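Local atomic coordinates of DNA ligase (Alteromonas mediterranea, PDB entry 6GDR), a protein that seals nicks in double-stranded DNA, probably with ATP as cofactor through an adenylated enzyme intermediate, as other Lig E ligases do. Residues F247-G252 against R282-L287. Residues are numbered along the deposited sequence; the frame is centred on the assembly and turned at random.
Sequences FKLGTG and RFASFL. With nucleotides of chain A; nucleotides of chain C.
L249 reaches across to A284 and F286 with both of its methyl branches. CG stands anti to the backbone N (chi1 -172°), which splits the work: CD1 lies against the S285–F286 peptide, 3.8 Å from S285 C, while CD2 meets F286 CB at 3.8 Å and touches the edge of its ring. A branched aliphatic side chain suits a spot where two surfaces, that peptide and the F286 side chain, must be covered at once; an alanine here would probably open a gap beside F286 and leave the A284 methyl with only part of its apolar cover. A284 directs its CB at F247 CE1, 4.0 Å away, with L249 CD1 beside it; a methyl is enough to meet both larger side chains. The single direct hydrogen bond between the segments follows, F286 N to T251 O at 2.8 Å, nearly straight at 160°. A water adds a second link, accepting from G250 N and donating to A284 O. Strands 246-249 and 285-289 are the outermost strands of the five-stranded antiparallel sheet in the OB-like domain; the 250-252 loop and the side chains of F247 and L249 bring these edges together, consistent with the closing of an OB barrel. F286 turns its ring onward to stack with F253, G252 O lying in the ring plane at its edge. G252 has a positive phi (102°), and a side chain on it would clash with F286 N, so glycine fits. On the DNA side T251 does two jobs: CG2 packs on S285 CB at 3.8 Å, whereas OG1, anti to the backbone N, faces the sugar of DC3 of chain C. S285 CB rests against C5' of that nucleotide, and its compact side chain suits so close a backbone.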
loop_
_atom_site.group_PDB
_atom_site.type_symbol
_atom_site.label_atom_id
_atom_site.label_comp_id
_atom_site.label_asym_id
_atom_site.label_seq_id
_atom_site.Cartn_x
_atom_site.Cartn_y
_atom_site.Cartn_z
ATOM N N PHE D 247 4.735 15.184 15.664
ATOM C CA PHE D 247 4.858 13.767 15.361
ATOM C C PHE D 247 6.307 13.360 15.569
ATOM O O PHE D 247 7.213 14.197 15.552
ATOM C CB PHE D 247 4.411 13.454 13.929
ATOM C CG PHE D 247 5.321 14.017 12.877
ATOM C CD1 PHE D 247 6.282 13.222 12.277
ATOM C CD2 PHE D 247 5.217 15.343 12.491
ATOM C CE1 PHE D 247 7.123 13.737 11.307
ATOM C CE2 PHE D 247 6.055 15.865 11.523
ATOM C CZ PHE D 247 7.009 15.060 10.930
ATOM N N LYS D 248 6.514 12.062 15.761
ATOM C CA LYS D 248 7.849 11.521 15.958
ATOM C C LYS D 248 8.461 11.152 14.612
ATOM O O LYS D 248 7.873 10.387 13.841
ATOM C CB LYS D 248 7.803 10.295 16.868
ATOM C CG LYS D 248 7.247 10.561 18.257
ATOM C CD LYS D 248 7.504 9.387 19.192
ATOM C CE LYS D 248 6.511 9.357 20.345
ATOM N NZ LYS D 248 6.888 8.362 21.388
ATOM N N LEU D 249 9.642 11.700 14.337
ATOM C CA LEU D 249 10.408 11.377 13.137
ATOM C C LEU D 249 11.495 10.389 13.543
ATOM O O LEU D 249 12.430 10.751 14.266
ATOM C CB LEU D 249 11.002 12.641 12.520
ATOM C CG LEU D 249 11.677 12.493 11.155
ATOM C CD1 LEU D 249 10.663 12.130 10.078
ATOM C CD2 LEU D 249 12.412 13.777 10.790
ATOM N N GLY D 250 11.374 9.145 13.080
ATOM C CA GLY D 250 12.183 8.064 13.611
ATOM C C GLY D 250 13.016 7.288 12.611
ATOM O O GLY D 250 13.728 6.357 13.000
ATOM N N THR D 251 12.950 7.642 11.330
ATOM C CA THR D 251 13.714 6.927 10.321
ATOM C C THR D 251 14.251 7.909 9.291
ATOM O O THR D 251 13.799 9.053 9.191
ATOM C CB THR D 251 12.872 5.842 9.635
ATOM O OG1 THR D 251 13.730 4.949 8.917
ATOM C CG2 THR D 251 11.857 6.448 8.670
ATOM N N GLY D 252 15.224 7.438 8.515
ATOM C CA GLY D 252 15.905 8.257 7.538
ATOM C C GLY D 252 17.275 8.731 7.970
ATOM O O GLY D 252 18.024 9.247 7.133
ATOM N N ARG D 282 2.403 10.685 7.067
ATOM C CA ARG D 282 2.448 9.231 7.005
ATOM C C ARG D 282 3.713 8.768 6.293
ATOM O O ARG D 282 4.153 9.385 5.317
ATOM C CB ARG D 282 1.215 8.670 6.291
ATOM C CG ARG D 282 1.295 7.171 6.082
ATOM C CD ARG D 282 -0.060 6.495 5.991
ATOM N NE ARG D 282 -0.611 6.536 4.640
ATOM C CZ ARG D 282 -1.529 5.692 4.179
ATOM N NH1 ARG D 282 -2.002 4.723 4.953
ATOM N NH2 ARG D 282 -1.971 5.810 2.936
ATOM N N PHE D 283 4.293 7.675 6.792
ATOM C CA PHE D 283 5.511 7.101 6.222
ATOM C C PHE D 283 6.640 8.125 6.181
ATOM O O PHE D 283 7.487 8.096 5.285
ATOM C CB PHE D 283 5.259 6.543 4.818
ATOM C CG PHE D 283 4.044 5.660 4.716
ATOM C CD1 PHE D 283 3.601 4.925 5.805
ATOM C CD2 PHE D 283 3.346 5.567 3.522
ATOM C CE1 PHE D 283 2.483 4.115 5.703
ATOM C CE2 PHE D 283 2.227 4.760 3.416
ATOM C CZ PHE D 283 1.797 4.033 4.506
ATOM N N ALA D 284 6.663 9.034 7.151
ATOM C CA ALA D 284 7.627 10.122 7.130
ATOM C C ALA D 284 9.042 9.598 7.346
ATOM O O ALA D 284 9.264 8.649 8.102
ATOM C CB ALA D 284 7.286 11.155 8.202
ATOM N N SER D 285 10.002 10.230 6.674
ATOM C CA SER D 285 11.411 9.901 6.832
ATOM C C SER D 285 12.232 11.178 6.747
ATOM O O SER D 285 11.836 12.150 6.098
ATOM C CB SER D 285 11.884 8.896 5.772
ATOM O OG SER D 285 11.688 9.402 4.464
ATOM N N PHE D 286 13.382 11.164 7.412
ATOM C CA PHE D 286 14.250 12.331 7.467
ATOM C C PHE D 286 15.072 12.452 6.190
ATOM O O PHE D 286 15.489 11.450 5.603
ATOM C CB PHE D 286 15.173 12.240 8.684
ATOM C CG PHE D 286 16.291 13.241 8.678
ATOM C CD1 PHE D 286 16.066 14.559 9.039
ATOM C CD2 PHE D 286 17.574 12.860 8.320
ATOM C CE1 PHE D 286 17.097 15.478 9.035
ATOM C CE2 PHE D 286 18.608 13.774 8.314
ATOM C CZ PHE D 286 18.371 15.085 8.672
ATOM N N LEU D 287 15.301 13.696 5.763
ATOM C CA LEU D 287 16.106 13.979 4.579
ATOM C C LEU D 287 17.410 14.665 4.970
ATOM O O LEU D 287 18.456 14.014 5.069
ATOM C CB LEU D 287 15.322 14.853 3.598
ATOM C CG LEU D 287 14.129 14.196 2.904
ATOM C CD1 LEU D 287 13.122 15.254 2.487
ATOM C CD2 LEU D 287 14.590 13.392 1.700
ATOM P P DG A 12 9.575 5.474 17.214
ATOM O OP1 DG A 12 9.603 6.596 18.180
ATOM O OP2 DG A 12 9.262 4.106 17.684
ATOM O "O5'" DG A 12 8.557 5.826 16.030
ATOM C "C5'" DG A 12 8.450 7.160 15.566
ATOM C "C4'" DG A 12 7.626 7.244 14.289
ATOM O "O4'" DG A 12 7.916 6.107 13.450
ATOM C "C3'" DG A 12 6.119 7.209 14.482
ATOM O "O3'" DG A 12 5.605 8.518 14.735
ATOM C "C2'" DG A 12 5.615 6.636 13.157
ATOM C "C1'" DG A 12 6.810 5.850 12.604
ATOM N N9 DG A 12 6.595 4.404 12.553
ATOM C C8 DG A 12 7.211 3.450 13.326
ATOM N N7 DG A 12 6.830 2.234 13.055
ATOM C C5 DG A 12 5.899 2.389 12.034
ATOM C C6 DG A 12 5.145 1.416 11.335
ATOM O O6 DG A 12 5.151 0.186 11.484
ATOM N N1 DG A 12 4.318 1.997 10.376
ATOM C C2 DG A 12 4.233 3.347 10.126
ATOM N N2 DG A 12 3.378 3.719 9.162
ATOM N N3 DG A 12 4.935 4.270 10.773
ATOM C C4 DG A 12 5.745 3.719 11.711
ATOM P P DC C 3 11.831 5.445 1.850
ATOM O OP1 DC C 3 12.219 6.672 1.119
ATOM O OP2 DC C 3 11.622 4.183 1.106
ATOM O "O5'" DC C 3 12.914 5.154 2.991
ATOM C "C5'" DC C 3 13.264 6.176 3.917
ATOM C "C4'" DC C 3 14.118 5.619 5.045
ATOM O "O4'" DC C 3 13.437 4.502 5.662
ATOM C "C3'" DC C 3 15.466 5.071 4.612
ATOM O "O3'" DC C 3 16.455 6.096 4.621
ATOM C "C2'" DC C 3 15.758 3.979 5.640
ATOM C "C1'" DC C 3 14.379 3.573 6.166
ATOM N N1 DC C 3 13.961 2.199 5.758
ATOM C C2 DC C 3 14.427 1.096 6.478
ATOM O O2 DC C 3 15.183 1.282 7.441
ATOM N N3 DC C 3 14.040 -0.146 6.100
ATOM C C4 DC C 3 13.226 -0.303 5.056
ATOM N N4 DC C 3 12.870 -1.550 4.722
ATOM C C5 DC C 3 12.738 0.810 4.309
ATOM C C6 DC C 3 13.127 2.030 4.691
ATOM P P DA C 2 6.807 2.279 1.350
ATOM O OP1 DA C 2 6.590 3.073 0.122
ATOM O OP2 DA C 2 7.322 0.894 1.255
ATOM O "O5'" DA C 2 7.775 3.092 2.329
ATOM C "C5'" DA C 2 7.518 4.462 2.602
ATOM C "C4'" DA C 2 8.424 4.980 3.705
ATOM O "O4'" DA C 2 8.128 4.284 4.946
ATOM C "C3'" DA C 2 9.909 4.749 3.486
ATOM O "O3'" DA C 2 10.484 5.757 2.669
ATOM C "C2'" DA C 2 10.445 4.773 4.907
ATOM C "C1'" DA C 2 9.324 4.109 5.697
ATOM N N9 DA C 2 9.546 2.682 5.918
ATOM C C8 DA C 2 9.022 1.641 5.200
ATOM N N7 DA C 2 9.406 0.459 5.625
ATOM C C5 DA C 2 10.247 0.745 6.689
ATOM C C6 DA C 2 10.982 -0.075 7.569
ATOM N N6 DA C 2 10.980 -1.410 7.505
ATOM N N1 DA C 2 11.721 0.532 8.520
ATOM C C2 DA C 2 11.720 1.868 8.582
ATOM N N3 DA C 2 11.071 2.744 7.816
ATOM C C4 DA C 2 10.346 2.111 6.880
HETATM O O HOH W 1 9.410 8.369 10.678
#